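Local coordinates for protein DNA polymerase (Bacillus phage phi29, PDB 2PY5) that copies viral DNA by protein-primed, strand-displacing synthesis with high processivity and fidelity, and proofreads its product with a 3'-5' exonuclease, at residues E33-Y38 against I172-L177; L139-G144 against I166-Q171; P255-S260 against R438-T443. The protein carries 2 engineered substitutions. All blocks are in the same frame, centred on the assembly; numbering follows the deposited sequence.

Contacts 1 and 2 both rest on helix 160-182 of the exonuclease region, with centres about 11 Å apart, and they touch where Y38 and K167 make a weak hydrogen bond. Contact 3 joins two helices of the polymerisation region, its centre about 39 Å from those of both others. Contact 2 lies at the surface, while contacts 1 and 3 are partly buried; none is a fully enclosed core. The chemistry differs: contact 1 is an imidazole packed on a helix without a hydrogen bond between the segments, the surface contact 2 is an asparagine amide holding a loop backbone by two, and contact 3 sets a glutamine amide beside a threonine hydroxyl, with an arginine bonded to both.

Contact 1: residues E33-Y38 against I172-L177; sequences EDHSEY and IIAEAL
One imidazole does all the bridging here: H35 reaches from its loop to A174 and E175 of the helix, yet no hydrogen bond links the two segments. The ring comes down obliquely on the helix. H35 CE1 rests 3.5 Å from CG of E175, while H35 NE2 lies 3.6 Å from both CB and O of A174, so the ring rests on aliphatic carbon and on the helix backbone. With CG anti to its own carbonyl carbon (chi1 -55°), H35 sends the ring out from the loop toward the helix. NE2 makes a weak hydrogen bond back to I32 O, which would limit rotation of the ring. The E175 carboxylate is turned 48° from the imidazole plane; its OE2 stays 4.4 Å from H35 ND1, close enough perhaps to favour a protonated histidine but not to pair with it.

The loop is braced from within. D34 to E37 form a type I turn closed by E37 N to D34 O (2.9 Å), and D34 OD1 is held twice from one face of its carboxylate, by S36 OG at 2.7 Å and by S36 N in an Asx turn. This turn joins antiparallel strands 24-31 and 38-41 at the edge of the mixed sheet, and it packs against helix 160-182, which flanks the sheet in the RNase H-like fold of 3'-5' exonuclease domains.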
ATOM      1  N   GLU F  33      -0.466   3.166  26.754  1.00 34.94           N
ATOM      2  CA  GLU F  33       0.402   3.984  27.607  1.00 39.84           C
ATOM      3  C   GLU F  33       0.928   3.222  28.813  1.00 39.54           C
ATOM      4  O   GLU F  33       2.005   3.534  29.301  1.00 42.84           O
ATOM      5  CB  GLU F  33      -0.337   5.246  28.070  1.00 40.37           C
ATOM      6  CG  GLU F  33      -0.811   6.129  26.923  1.00 44.36           C
ATOM      7  CD  GLU F  33      -1.521   7.380  27.408  1.00 46.45           C
ATOM      8  OE1 GLU F  33      -2.605   7.248  28.015  1.00 49.23           O
ATOM      9  OE2 GLU F  33      -0.989   8.495  27.182  1.00 51.22           O
ATOM     10  N   ASP F  34       0.170   2.235  29.295  1.00 37.49           N
ATOM     11  CA  ASP F  34       0.539   1.444  30.460  1.00 37.68           C
ATOM     12  C   ASP F  34       0.300  -0.023  30.161  1.00 37.98           C
ATOM     13  O   ASP F  34      -0.781  -0.569  30.442  1.00 36.30           O
ATOM     14  CB  ASP F  34      -0.277   1.873  31.689  1.00 38.03           C
ATOM     15  CG  ASP F  34      -0.008   1.005  32.915  1.00 40.70           C
ATOM     16  OD1 ASP F  34       1.001   0.258  32.932  1.00 39.97           O
ATOM     17  OD2 ASP F  34      -0.816   1.065  33.863  1.00 38.73           O
ATOM     18  N   HIS F  35       1.325  -0.669  29.610  1.00 37.72           N
ATOM     19  CA  HIS F  35       1.186  -2.040  29.117  1.00 40.81           C
ATOM     20  C   HIS F  35       0.925  -3.032  30.254  1.00 38.77           C
ATOM     21  O   HIS F  35       0.713  -4.211  30.001  1.00 44.59           O
ATOM     22  CB  HIS F  35       2.403  -2.465  28.253  1.00 36.76           C
ATOM     23  CG  HIS F  35       2.691  -1.545  27.103  1.00 36.11           C
ATOM     24  ND1 HIS F  35       3.927  -1.486  26.498  1.00 37.52           N
ATOM     25  CD2 HIS F  35       1.922  -0.628  26.470  1.00 39.46           C
ATOM     26  CE1 HIS F  35       3.904  -0.578  25.535  1.00 38.59           C
ATOM     27  NE2 HIS F  35       2.698  -0.043  25.495  1.00 39.88           N
ATOM     28  N   SER F  36       0.915  -2.556  31.504  1.00 40.87           N
ATOM     29  CA  SER F  36       0.553  -3.385  32.654  1.00 39.57           C
ATOM     30  C   SER F  36      -0.965  -3.522  32.853  1.00 38.84           C
ATOM     31  O   SER F  36      -1.417  -4.444  33.532  1.00 41.47           O
ATOM     32  CB  SER F  36       1.205  -2.844  33.947  1.00 41.78           C
ATOM     33  OG  SER F  36       0.450  -1.788  34.529  1.00 41.04           O
ATOM     34  N   GLU F  37      -1.742  -2.604  32.274  1.00 37.41           N
ATOM     35  CA  GLU F  37      -3.205  -2.666  32.341  1.00 35.05           C
ATOM     36  C   GLU F  37      -3.735  -3.403  31.117  1.00 34.37           C
ATOM     37  O   GLU F  37      -3.731  -2.865  29.997  1.00 34.79           O
ATOM     38  CB  GLU F  37      -3.826  -1.266  32.372  1.00 35.88           C
ATOM     39  CG  GLU F  37      -5.342  -1.295  32.519  1.00 37.02           C
ATOM     40  CD  GLU F  37      -6.022  -0.013  32.107  1.00 39.58           C
ATOM     41  OE1 GLU F  37      -5.379   1.063  32.157  1.00 42.65           O
ATOM     42  OE2 GLU F  37      -7.218  -0.086  31.752  1.00 41.77           O
ATOM     43  N   TYR F  38      -4.182  -4.633  31.333  1.00 32.30           N
ATOM     44  CA  TYR F  38      -4.632  -5.458  30.235  1.00 31.03           C
ATOM     45  C   TYR F  38      -5.597  -6.526  30.732  1.00 28.25           C
ATOM     46  O   TYR F  38      -5.632  -6.841  31.915  1.00 30.72           O
ATOM     47  CB  TYR F  38      -3.427  -6.084  29.513  1.00 32.66           C
ATOM     48  CG  TYR F  38      -2.906  -7.332  30.174  1.00 33.87           C
ATOM     49  CD1 TYR F  38      -3.304  -8.580  29.723  1.00 34.93           C
ATOM     50  CD2 TYR F  38      -2.050  -7.265  31.250  1.00 38.88           C
ATOM     51  CE1 TYR F  38      -2.863  -9.720  30.305  1.00 36.63           C
ATOM     52  CE2 TYR F  38      -1.593  -8.418  31.856  1.00 37.11           C
ATOM     53  CZ  TYR F  38      -2.014  -9.646  31.377  1.00 36.65           C
ATOM     54  OH  TYR F  38      -1.573 -10.812  31.964  1.00 39.00           O
ATOM     55  N   ILE F 172       2.610  -6.126  21.079  1.00 29.57           N
ATOM     56  CA  ILE F 172       3.417  -5.672  19.927  1.00 29.71           C
ATOM     57  C   ILE F 172       2.821  -4.375  19.363  1.00 30.37           C
ATOM     58  O   ILE F 172       3.541  -3.383  19.162  1.00 29.36           O
ATOM     59  CB  ILE F 172       3.483  -6.738  18.821  1.00 31.61           C
ATOM     60  CG1 ILE F 172       4.403  -7.883  19.247  1.00 31.06           C
ATOM     61  CG2 ILE F 172       3.986  -6.115  17.487  1.00 31.07           C
ATOM     62  CD1 ILE F 172       4.148  -9.170  18.495  1.00 31.41           C
ATOM     63  N   ILE F 173       1.515  -4.385  19.107  1.00 30.99           N
ATOM     64  CA  ILE F 173       0.846  -3.206  18.556  1.00 29.87           C
ATOM     65  C   ILE F 173       0.837  -2.043  19.582  1.00 30.66           C
ATOM     66  O   ILE F 173       1.069  -0.899  19.210  1.00 30.69           O
ATOM     67  CB  ILE F 173      -0.559  -3.539  18.025  1.00 31.87           C
ATOM     68  CG1 ILE F 173      -0.466  -4.490  16.813  1.00 32.91           C
ATOM     69  CG2 ILE F 173      -1.300  -2.262  17.648  1.00 31.40           C
ATOM     70  CD1 ILE F 173       0.388  -3.969  15.619  1.00 33.56           C
ATOM     71  N   ALA F 174       0.630  -2.340  20.863  1.00 29.88           N
ATOM     72  CA  ALA F 174       0.751  -1.293  21.891  1.00 28.59           C
ATOM     73  C   ALA F 174       2.125  -0.639  21.888  1.00 28.80           C
ATOM     74  O   ALA F 174       2.236   0.582  21.966  1.00 30.47           O
ATOM     75  CB  ALA F 174       0.449  -1.852  23.286  1.00 28.33           C
ATOM     76  N   GLU F 175       3.182  -1.449  21.836  1.00 29.34           N
ATOM     77  CA  GLU F 175       4.549  -0.927  21.865  1.00 29.17           C
ATOM     78  C   GLU F 175       4.846  -0.080  20.625  1.00 28.62           C
ATOM     79  O   GLU F 175       5.459   0.984  20.719  1.00 28.09           O
ATOM     80  CB  GLU F 175       5.560  -2.064  21.998  1.00 29.88           C
ATOM     81  CG  GLU F 175       5.520  -2.752  23.389  1.00 30.85           C
ATOM     82  CD  GLU F 175       6.432  -3.968  23.507  1.00 35.53           C
ATOM     83  OE1 GLU F 175       6.880  -4.499  22.468  1.00 42.96           O
ATOM     84  OE2 GLU F 175       6.710  -4.390  24.652  1.00 37.43           O
ATOM     85  N   ALA F 176       4.432  -0.578  19.466  1.00 27.92           N
ATOM     86  CA  ALA F 176       4.703   0.112  18.204  1.00 28.33           C
ATOM     87  C   ALA F 176       3.921   1.421  18.122  1.00 28.46           C
ATOM     88  O   ALA F 176       4.479   2.445  17.736  1.00 27.72           O
ATOM     89  CB  ALA F 176       4.389  -0.785  17.000  1.00 29.75           C
ATOM     90  N   LEU F 177       2.641   1.387  18.495  1.00 29.64           N
ATOM     91  CA  LEU F 177       1.838   2.610  18.467  1.00 28.14           C
ATOM     92  C   LEU F 177       2.349   3.653  19.450  1.00 26.86           C
ATOM     93  O   LEU F 177       2.378   4.837  19.130  1.00 28.31           O
ATOM     94  CB  LEU F 177       0.376   2.332  18.750  1.00 27.50           C
ATOM     95  CG  LEU F 177      -0.380   1.624  17.643  1.00 26.97           C
ATOM     96  CD1 LEU F 177      -1.764   1.277  18.130  1.00 30.37           C
ATOM     97  CD2 LEU F 177      -0.460   2.518  16.396  1.00 29.13           C
TER

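Contact 2: residues L139-G144 against I166-Q171; sequences LTVLKG and IKNDIQ
N168 turns its carboxamide onto the loop and uses both ends of it. ND2 donates to T140 O over 3.0 Å with an N-H...O angle of 158°, and that acceptor lies practically in the amide plane. OD1 takes the N-H of L142 over 2.9 Å in an almost straight bond (170°), although this donor stands well above the carbonyl plane of the amide, 52° out of it. One carbonyl and the N-H two residues later is the pair that a residue of a neighbouring parallel strand would bond to; here the side-chain amide takes that place. CG anti to the backbone N carries the amide outward from the helix to reach it.

Between the two bonds V141 is straddled: its CA lies 3.4 Å from N168 OD1, and its CG2 is 3.7 Å from the same oxygen. L142 adds apolar cover, with CG over the amide carbon at 3.8 Å and CD1 against N168 CB at 3.9 Å. Farther along, K131 NZ bonds to the oxygens of L142 and G144, and Y165 OH to that of K143.

D169, the next residue after N168, binds magnesium in another structure of this polymerase and here packs on a phosphate of the bound DNA. The loop leaves helix 130-136, where V141 packs on K131 and A134, and lies along helix 160-182, whose I166 and I170 meet strands 8-15 and 24-31.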
ATOM      1  N   LEU F 139      10.788  -5.551  18.617  1.00 33.34           N
ATOM      2  CA  LEU F 139       9.868  -5.823  19.727  1.00 35.94           C
ATOM      3  C   LEU F 139       9.787  -7.335  19.943  1.00 39.61           C
ATOM      4  O   LEU F 139       9.970  -8.107  19.000  1.00 40.93           O
ATOM      5  CB  LEU F 139       8.473  -5.263  19.406  1.00 34.56           C
ATOM      6  CG  LEU F 139       8.387  -3.783  19.006  1.00 33.25           C
ATOM      7  CD1 LEU F 139       6.956  -3.417  18.654  1.00 35.12           C
ATOM      8  CD2 LEU F 139       8.924  -2.905  20.129  1.00 34.51           C
ATOM      9  N   THR F 140       9.512  -7.756  21.177  1.00 39.89           N
ATOM     10  CA  THR F 140       9.438  -9.182  21.501  1.00 41.54           C
ATOM     11  C   THR F 140       8.253  -9.831  20.801  1.00 41.19           C
ATOM     12  O   THR F 140       7.149  -9.302  20.829  1.00 44.60           O
ATOM     13  CB  THR F 140       9.311  -9.414  23.018  1.00 42.76           C
ATOM     14  OG1 THR F 140      10.426  -8.816  23.687  1.00 42.04           O
ATOM     15  CG2 THR F 140       9.282 -10.905  23.335  1.00 44.44           C
ATOM     16  N   VAL F 141       8.498 -10.976  20.165  1.00 41.86           N
ATOM     17  CA  VAL F 141       7.446 -11.730  19.490  1.00 42.36           C
ATOM     18  C   VAL F 141       7.619 -13.222  19.745  1.00 44.24           C
ATOM     19  O   VAL F 141       8.732 -13.745  19.692  1.00 44.19           O
ATOM     20  CB  VAL F 141       7.414 -11.457  17.961  1.00 44.13           C
ATOM     21  CG1 VAL F 141       8.763 -11.757  17.326  1.00 44.53           C
ATOM     22  CG2 VAL F 141       6.294 -12.268  17.293  1.00 43.46           C
ATOM     23  N   LEU F 142       6.511 -13.898  20.035  1.00 44.97           N
ATOM     24  CA  LEU F 142       6.528 -15.342  20.271  1.00 45.27           C
ATOM     25  C   LEU F 142       6.507 -16.088  18.939  1.00 46.65           C
ATOM     26  O   LEU F 142       5.834 -15.667  17.984  1.00 47.74           O
ATOM     27  CB  LEU F 142       5.331 -15.758  21.132  1.00 43.62           C
ATOM     28  CG  LEU F 142       5.248 -15.122  22.529  1.00 43.93           C
ATOM     29  CD1 LEU F 142       4.018 -15.631  23.286  1.00 43.43           C
ATOM     30  CD2 LEU F 142       6.509 -15.379  23.339  1.00 44.26           C
ATOM     31  N   LYS F 143       7.254 -17.190  18.877  1.00 49.50           N
ATOM     32  CA  LYS F 143       7.335 -18.012  17.670  1.00 51.03           C
ATOM     33  C   LYS F 143       6.052 -18.807  17.456  1.00 51.36           C
ATOM     34  O   LYS F 143       5.492 -19.369  18.405  1.00 50.81           O
ATOM     35  CB  LYS F 143       8.509 -18.990  17.754  1.00 52.52           C
ATOM     36  CG  LYS F 143       9.873 -18.388  17.487  1.00 53.19           C
ATOM     37  CD  LYS F 143      10.946 -19.470  17.576  1.00 53.94           C
ATOM     38  CE  LYS F 143      12.323 -18.940  17.206  1.00 54.39           C
ATOM     39  NZ  LYS F 143      13.367 -20.008  17.292  1.00 54.95           N
ATOM     40  N   GLY F 144       5.605 -18.856  16.201  1.00 50.60           N
ATOM     41  CA  GLY F 144       4.457 -19.665  15.810  1.00 49.63           C
ATOM     42  C   GLY F 144       3.142 -18.912  15.819  1.00 49.85           C
ATOM     43  O   GLY F 144       3.092 -17.700  16.076  1.00 48.46           O
ATOM     44  N   ILE F 166      -2.033 -14.159  22.577  1.00 33.72           N
ATOM     45  CA  ILE F 166      -2.938 -13.024  22.497  1.00 32.63           C
ATOM     46  C   ILE F 166      -2.306 -11.800  23.170  1.00 32.52           C
ATOM     47  O   ILE F 166      -2.321 -10.695  22.619  1.00 33.53           O
ATOM     48  CB  ILE F 166      -4.323 -13.361  23.138  1.00 33.02           C
ATOM     49  CG1 ILE F 166      -5.009 -14.494  22.357  1.00 33.66           C
ATOM     50  CG2 ILE F 166      -5.220 -12.101  23.183  1.00 35.69           C
ATOM     51  CD1 ILE F 166      -6.130 -15.206  23.142  1.00 33.62           C
ATOM     52  N   LYS F 167      -1.729 -12.006  24.345  1.00 31.20           N
ATOM     53  CA  LYS F 167      -1.051 -10.942  25.067  1.00 33.03           C
ATOM     54  C   LYS F 167       0.112 -10.373  24.244  1.00 32.63           C
ATOM     55  O   LYS F 167       0.328  -9.158  24.207  1.00 32.51           O
ATOM     56  CB  LYS F 167      -0.526 -11.459  26.405  1.00 34.25           C
ATOM     57  CG  LYS F 167      -0.087 -10.358  27.336  1.00 35.38           C
ATOM     58  CD  LYS F 167       0.409 -10.911  28.626  1.00 37.79           C
ATOM     59  CE  LYS F 167       0.938  -9.813  29.515  1.00 38.45           C
ATOM     60  NZ  LYS F 167       1.411 -10.344  30.820  1.00 42.18           N
ATOM     61  N   ASN F 168       0.853 -11.253  23.581  1.00 32.79           N
ATOM     62  CA  ASN F 168       1.988 -10.823  22.752  1.00 32.85           C
ATOM     63  C   ASN F 168       1.496 -10.002  21.563  1.00 32.95           C
ATOM     64  O   ASN F 168       2.068  -8.944  21.243  1.00 34.01           O
ATOM     65  CB  ASN F 168       2.781 -12.041  22.273  1.00 33.72           C
ATOM     66  CG  ASN F 168       3.969 -11.670  21.419  1.00 38.40           C
ATOM     67  OD1 ASN F 168       4.176 -12.243  20.344  1.00 40.34           O
ATOM     68  ND2 ASN F 168       4.773 -10.717  21.892  1.00 38.17           N
ATOM     69  N   ASP F 169       0.447 -10.479  20.896  1.00 32.86           N
ATOM     70  CA  ASP F 169      -0.125  -9.748  19.754  1.00 33.48           C
ATOM     71  C   ASP F 169      -0.539  -8.335  20.121  1.00 31.64           C
ATOM     72  O   ASP F 169      -0.178  -7.381  19.425  1.00 33.48           O
ATOM     73  CB  ASP F 169      -1.347 -10.459  19.175  1.00 38.33           C
ATOM     74  CG  ASP F 169      -0.993 -11.637  18.307  1.00 44.18           C
ATOM     75  OD1 ASP F 169       0.207 -11.910  18.106  1.00 48.06           O
ATOM     76  OD2 ASP F 169      -1.941 -12.292  17.815  1.00 50.70           O
ATOM     77  N   ILE F 170      -1.310  -8.185  21.195  1.00 31.47           N
ATOM     78  CA  ILE F 170      -1.767  -6.840  21.583  1.00 31.40           C
ATOM     79  C   ILE F 170      -0.612  -5.976  22.107  1.00 31.37           C
ATOM     80  O   ILE F 170      -0.620  -4.770  21.931  1.00 30.29           O
ATOM     81  CB  ILE F 170      -2.964  -6.869  22.577  1.00 31.40           C
ATOM     82  CG1 ILE F 170      -2.588  -7.475  23.946  1.00 32.17           C
ATOM     83  CG2 ILE F 170      -4.136  -7.625  21.933  1.00 31.88           C
ATOM     84  CD1 ILE F 170      -3.804  -7.650  24.880  1.00 32.46           C
ATOM     85  N   GLN F 171       0.403  -6.588  22.714  1.00 29.53           N
ATOM     86  CA  GLN F 171       1.524  -5.823  23.254  1.00 30.76           C
ATOM     87  C   GLN F 171       2.445  -5.336  22.141  1.00 31.43           C
ATOM     88  O   GLN F 171       3.010  -4.258  22.256  1.00 29.72           O
ATOM     89  CB  GLN F 171       2.309  -6.636  24.294  1.00 30.82           C
ATOM     90  CG  GLN F 171       3.433  -5.824  24.940  1.00 31.92           C
ATOM     91  CD  GLN F 171       4.034  -6.454  26.181  1.00 33.84           C
ATOM     92  OE1 GLN F 171       5.170  -6.147  26.553  1.00 39.30           O
ATOM     93  NE2 GLN F 171       3.283  -7.318  26.835  1.00 33.92           N
TER

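Contact 3: residues P255-S260 against R438-T443; sequences PAQMYS and RYTTIT. With EDO (1,2-ethanediol), chain T; EDO (1,2-ethanediol), chain I; EDO (1,2-ethanediol), chain X.
T440 OG1 is gripped by W436 O, one turn back in its own helix, and by NH2 of R261, while OE1 of Q257 comes to it across the contact at 3.1 Å. The two helices, 253-260 and 427-447, belong to the palm of a type-B polymerase: the first follows the strand that ends in magnesium-binding D249 and V250, the second leads into the strand that reaches the YCDTD motif. The T440 side chain is about 4 Å from that of V250.

Q257 and T440 approach from opposite directions. Bent at chi2 (-42°), the glutamine doubles back beside its own helix, where NE2 bonds to L253 O and OE1 accepts from R261 NE. R261 thus spans the pair, NE on the glutamine and NH2 on the threonine, and its charge would probably polarise both oxygens. Q257 also packs on W436 and A437. An ethanediol, probably from the crystallisation liquor, takes a weak bond from Q257 NE2 to its O1 (3.0 Å) and sits by T440 CG2, 3.7 Å from the same O1.

R438, probably involved in binding template-primer DNA, points elsewhere, to a salt bridge with D332 and a bond to G228 O. At the other end of 438-443, the carbonyl oxygen of Y439 is held twice, from opposite faces of its plane: by T443 N at 3.0 Å and by T443 OG1 at 2.7 Å. With that hydroxyl wedged between backbone N and carbonyl carbon (chi1 59°), the methyl CG2 of T443 is left 3.6 Å above the centre of the Y439 ring.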
ATOM      1  N   PRO F 255      10.779   9.191  -3.295  1.00 31.96           N
ATOM      2  CA  PRO F 255      11.482  10.347  -2.747  1.00 31.90           C
ATOM      3  C   PRO F 255      12.528  10.951  -3.697  1.00 30.19           C
ATOM      4  O   PRO F 255      12.716  12.185  -3.713  1.00 30.63           O
ATOM      5  CB  PRO F 255      12.140   9.786  -1.479  1.00 32.89           C
ATOM      6  CG  PRO F 255      11.218   8.729  -1.037  1.00 31.77           C
ATOM      7  CD  PRO F 255      10.816   8.058  -2.352  1.00 31.91           C
ATOM      8  N   ALA F 256      13.229  10.116  -4.471  1.00 30.24           N
ATOM      9  CA  ALA F 256      14.206  10.623  -5.426  1.00 31.19           C
ATOM     10  C   ALA F 256      13.545  11.526  -6.474  1.00 29.42           C
ATOM     11  O   ALA F 256      14.092  12.570  -6.813  1.00 32.15           O
ATOM     12  CB  ALA F 256      14.957   9.487  -6.108  1.00 32.84           C
ATOM     13  N   GLN F 257      12.382  11.138  -6.978  1.00 29.67           N
ATOM     14  CA  GLN F 257      11.687  12.008  -7.957  1.00 31.22           C
ATOM     15  C   GLN F 257      11.270  13.334  -7.320  1.00 30.54           C
ATOM     16  O   GLN F 257      11.420  14.415  -7.906  1.00 31.45           O
ATOM     17  CB  GLN F 257      10.461  11.334  -8.577  1.00 31.95           C
ATOM     18  CG  GLN F 257      10.680   9.953  -9.142  1.00 32.81           C
ATOM     19  CD  GLN F 257      11.950   9.810  -9.905  1.00 31.68           C
ATOM     20  OE1 GLN F 257      12.197  10.525 -10.878  1.00 32.70           O
ATOM     21  NE2 GLN F 257      12.801   8.874  -9.465  1.00 34.35           N
ATOM     22  N   MET F 258      10.748  13.238  -6.105  1.00 29.67           N
ATOM     23  CA  MET F 258      10.329  14.422  -5.344  1.00 29.77           C
ATOM     24  C   MET F 258      11.494  15.376  -5.077  1.00 29.42           C
ATOM     25  O   MET F 258      11.329  16.601  -5.091  1.00 29.28           O
ATOM     26  CB  MET F 258       9.649  13.970  -4.047  1.00 29.04           C
ATOM     27  CG  MET F 258       8.399  13.158  -4.343  1.00 29.51           C
ATOM     28  SD  MET F 258       7.812  12.202  -2.930  1.00 36.41           S
ATOM     29  CE  MET F 258       7.035  13.483  -2.137  1.00 31.04           C
ATOM     30  N   TYR F 259      12.684  14.819  -4.866  1.00 29.99           N
ATOM     31  CA  TYR F 259      13.828  15.625  -4.492  1.00 28.35           C
ATOM     32  C   TYR F 259      14.394  16.420  -5.657  1.00 30.83           C
ATOM     33  O   TYR F 259      14.873  17.527  -5.449  1.00 33.91           O
ATOM     34  CB  TYR F 259      14.932  14.733  -3.920  1.00 28.89           C
ATOM     35  CG  TYR F 259      15.916  15.461  -3.030  1.00 28.22           C
ATOM     36  CD1 TYR F 259      17.176  15.805  -3.488  1.00 29.17           C
ATOM     37  CD2 TYR F 259      15.577  15.797  -1.726  1.00 29.66           C
ATOM     38  CE1 TYR F 259      18.088  16.489  -2.659  1.00 29.41           C
ATOM     39  CE2 TYR F 259      16.469  16.446  -0.888  1.00 31.37           C
ATOM     40  CZ  TYR F 259      17.722  16.803  -1.362  1.00 30.75           C
ATOM     41  OH  TYR F 259      18.605  17.440  -0.537  1.00 31.84           O
ATOM     42  N   SER F 260      14.324  15.876  -6.882  1.00 31.12           N
ATOM     43  CA  SER F 260      15.084  16.482  -7.985  0.70 34.95           C
ATOM     44  C   SER F 260      14.331  16.790  -9.272  1.00 33.43           C
ATOM     45  O   SER F 260      14.844  17.565 -10.091  1.00 34.15           O
ATOM     46  CB  SER F 260      16.309  15.631  -8.321  0.70 37.72           C
ATOM     47  OG  SER F 260      15.952  14.429  -8.945  0.70 40.25           O
ATOM     48  N   ARG F 438       8.046   6.329 -13.382  1.00 31.10           N
ATOM     49  CA  ARG F 438       7.959   5.437 -14.541  1.00 32.60           C
ATOM     50  C   ARG F 438       9.048   5.752 -15.555  1.00 30.72           C
ATOM     51  O   ARG F 438       9.698   4.853 -16.094  1.00 31.43           O
ATOM     52  CB  ARG F 438       6.586   5.519 -15.224  1.00 31.46           C
ATOM     53  CG  ARG F 438       5.490   4.917 -14.449  1.00 32.40           C
ATOM     54  CD  ARG F 438       4.199   4.815 -15.277  1.00 32.46           C
ATOM     55  NE  ARG F 438       3.633   6.121 -15.575  1.00 32.01           N
ATOM     56  CZ  ARG F 438       2.949   6.873 -14.719  1.00 29.66           C
ATOM     57  NH1 ARG F 438       2.706   6.457 -13.483  1.00 31.07           N
ATOM     58  NH2 ARG F 438       2.467   8.039 -15.097  1.00 31.35           N
ATOM     59  N   TYR F 439       9.246   7.045 -15.818  1.00 30.72           N
ATOM     60  CA  TYR F 439      10.265   7.499 -16.749  1.00 30.75           C
ATOM     61  C   TYR F 439      11.639   6.964 -16.338  1.00 29.73           C
ATOM     62  O   TYR F 439      12.417   6.491 -17.168  1.00 29.14           O
ATOM     63  CB  TYR F 439      10.274   9.035 -16.790  1.00 32.34           C
ATOM     64  CG  TYR F 439      11.349   9.632 -17.642  1.00 31.94           C
ATOM     65  CD1 TYR F 439      11.141   9.858 -18.984  1.00 33.76           C
ATOM     66  CD2 TYR F 439      12.595   9.959 -17.102  1.00 33.77           C
ATOM     67  CE1 TYR F 439      12.128  10.388 -19.775  1.00 34.01           C
ATOM     68  CE2 TYR F 439      13.591  10.495 -17.888  1.00 33.58           C
ATOM     69  CZ  TYR F 439      13.351  10.707 -19.226  1.00 33.25           C
ATOM     70  OH  TYR F 439      14.333  11.248 -20.049  1.00 37.03           O
ATOM     71  N   THR F 440      11.944   7.070 -15.048  1.00 30.56           N
ATOM     72  CA  THR F 440      13.223   6.607 -14.545  1.00 30.14           C
ATOM     73  C   THR F 440      13.467   5.144 -14.883  1.00 30.14           C
ATOM     74  O   THR F 440      14.550   4.769 -15.367  1.00 30.40           O
ATOM     75  CB  THR F 440      13.308   6.792 -13.048  1.00 30.59           C
ATOM     76  OG1 THR F 440      13.163   8.195 -12.739  1.00 32.30           O
ATOM     77  CG2 THR F 440      14.635   6.268 -12.513  1.00 32.76           C
ATOM     78  N   THR F 441      12.457   4.315 -14.618  1.00 30.19           N
ATOM     79  CA  THR F 441      12.590   2.875 -14.818  1.00 28.80           C
ATOM     80  C   THR F 441      12.541   2.468 -16.299  1.00 29.89           C
ATOM     81  O   THR F 441      13.380   1.704 -16.766  1.00 30.59           O
ATOM     82  CB  THR F 441      11.520   2.177 -13.992  1.00 31.24           C
ATOM     83  OG1 THR F 441      11.839   2.405 -12.611  1.00 31.85           O
ATOM     84  CG2 THR F 441      11.425   0.663 -14.320  1.00 31.35           C
ATOM     85  N   ILE F 442      11.588   3.017 -17.039  1.00 30.11           N
ATOM     86  CA  ILE F 442      11.442   2.708 -18.461  1.00 31.62           C
ATOM     87  C   ILE F 442      12.687   3.108 -19.245  1.00 30.00           C
ATOM     88  O   ILE F 442      13.150   2.352 -20.118  1.00 30.39           O
ATOM     89  CB  ILE F 442      10.188   3.370 -19.052  1.00 30.43           C
ATOM     90  CG1 ILE F 442       8.943   2.780 -18.402  1.00 29.42           C
ATOM     91  CG2 ILE F 442      10.166   3.219 -20.572  1.00 31.23           C
ATOM     92  CD1 ILE F 442       7.667   3.574 -18.652  1.00 30.08           C
ATOM     93  N   THR F 443      13.255   4.281 -18.956  1.00 28.80           N
ATOM     94  CA  THR F 443      14.415   4.736 -19.727  1.00 29.58           C
ATOM     95  C   THR F 443      15.660   3.864 -19.472  1.00 29.19           C
ATOM     96  O   THR F 443      16.406   3.576 -20.408  1.00 30.81           O
ATOM     97  CB  THR F 443      14.719   6.233 -19.507  1.00 30.11           C
ATOM     98  OG1 THR F 443      14.976   6.493 -18.134  1.00 33.33           O
ATOM     99  CG2 THR F 443      13.559   7.092 -19.980  1.00 30.63           C
TER
HETATM  100  C1  EDO T9008      15.959   9.542 -10.676  1.00 28.68           C
HETATM  101  O1  EDO T9008      15.783   8.430  -9.792  1.00 26.18           O
HETATM  102  C2  EDO T9008      15.910  10.859  -9.908  1.00 30.88           C
HETATM  103  O2  EDO T9008      16.989  10.944  -8.964  1.00 29.82           O
HETATM  104  C1  EDO I8004      14.817  19.672 -13.015  1.00 76.48           C
HETATM  105  O1  EDO I8004      14.574  19.925 -14.403  1.00 76.05           O
HETATM  106  C2  EDO I8004      15.778  18.495 -12.864  1.00 76.86           C
HETATM  107  O2  EDO I8004      16.665  18.670 -11.746  1.00 77.36           O
HETATM  108  C1  EDO X9013      15.291   5.920 -24.178  1.00 46.71           C
HETATM  109  O1  EDO X9013      15.488   5.788 -25.591  1.00 49.63           O
HETATM  110  C2  EDO X9013      16.623   6.159 -23.473  1.00 47.73           C
HETATM  111  O2  EDO X9013      16.963   5.087 -22.571  1.00 43.46           O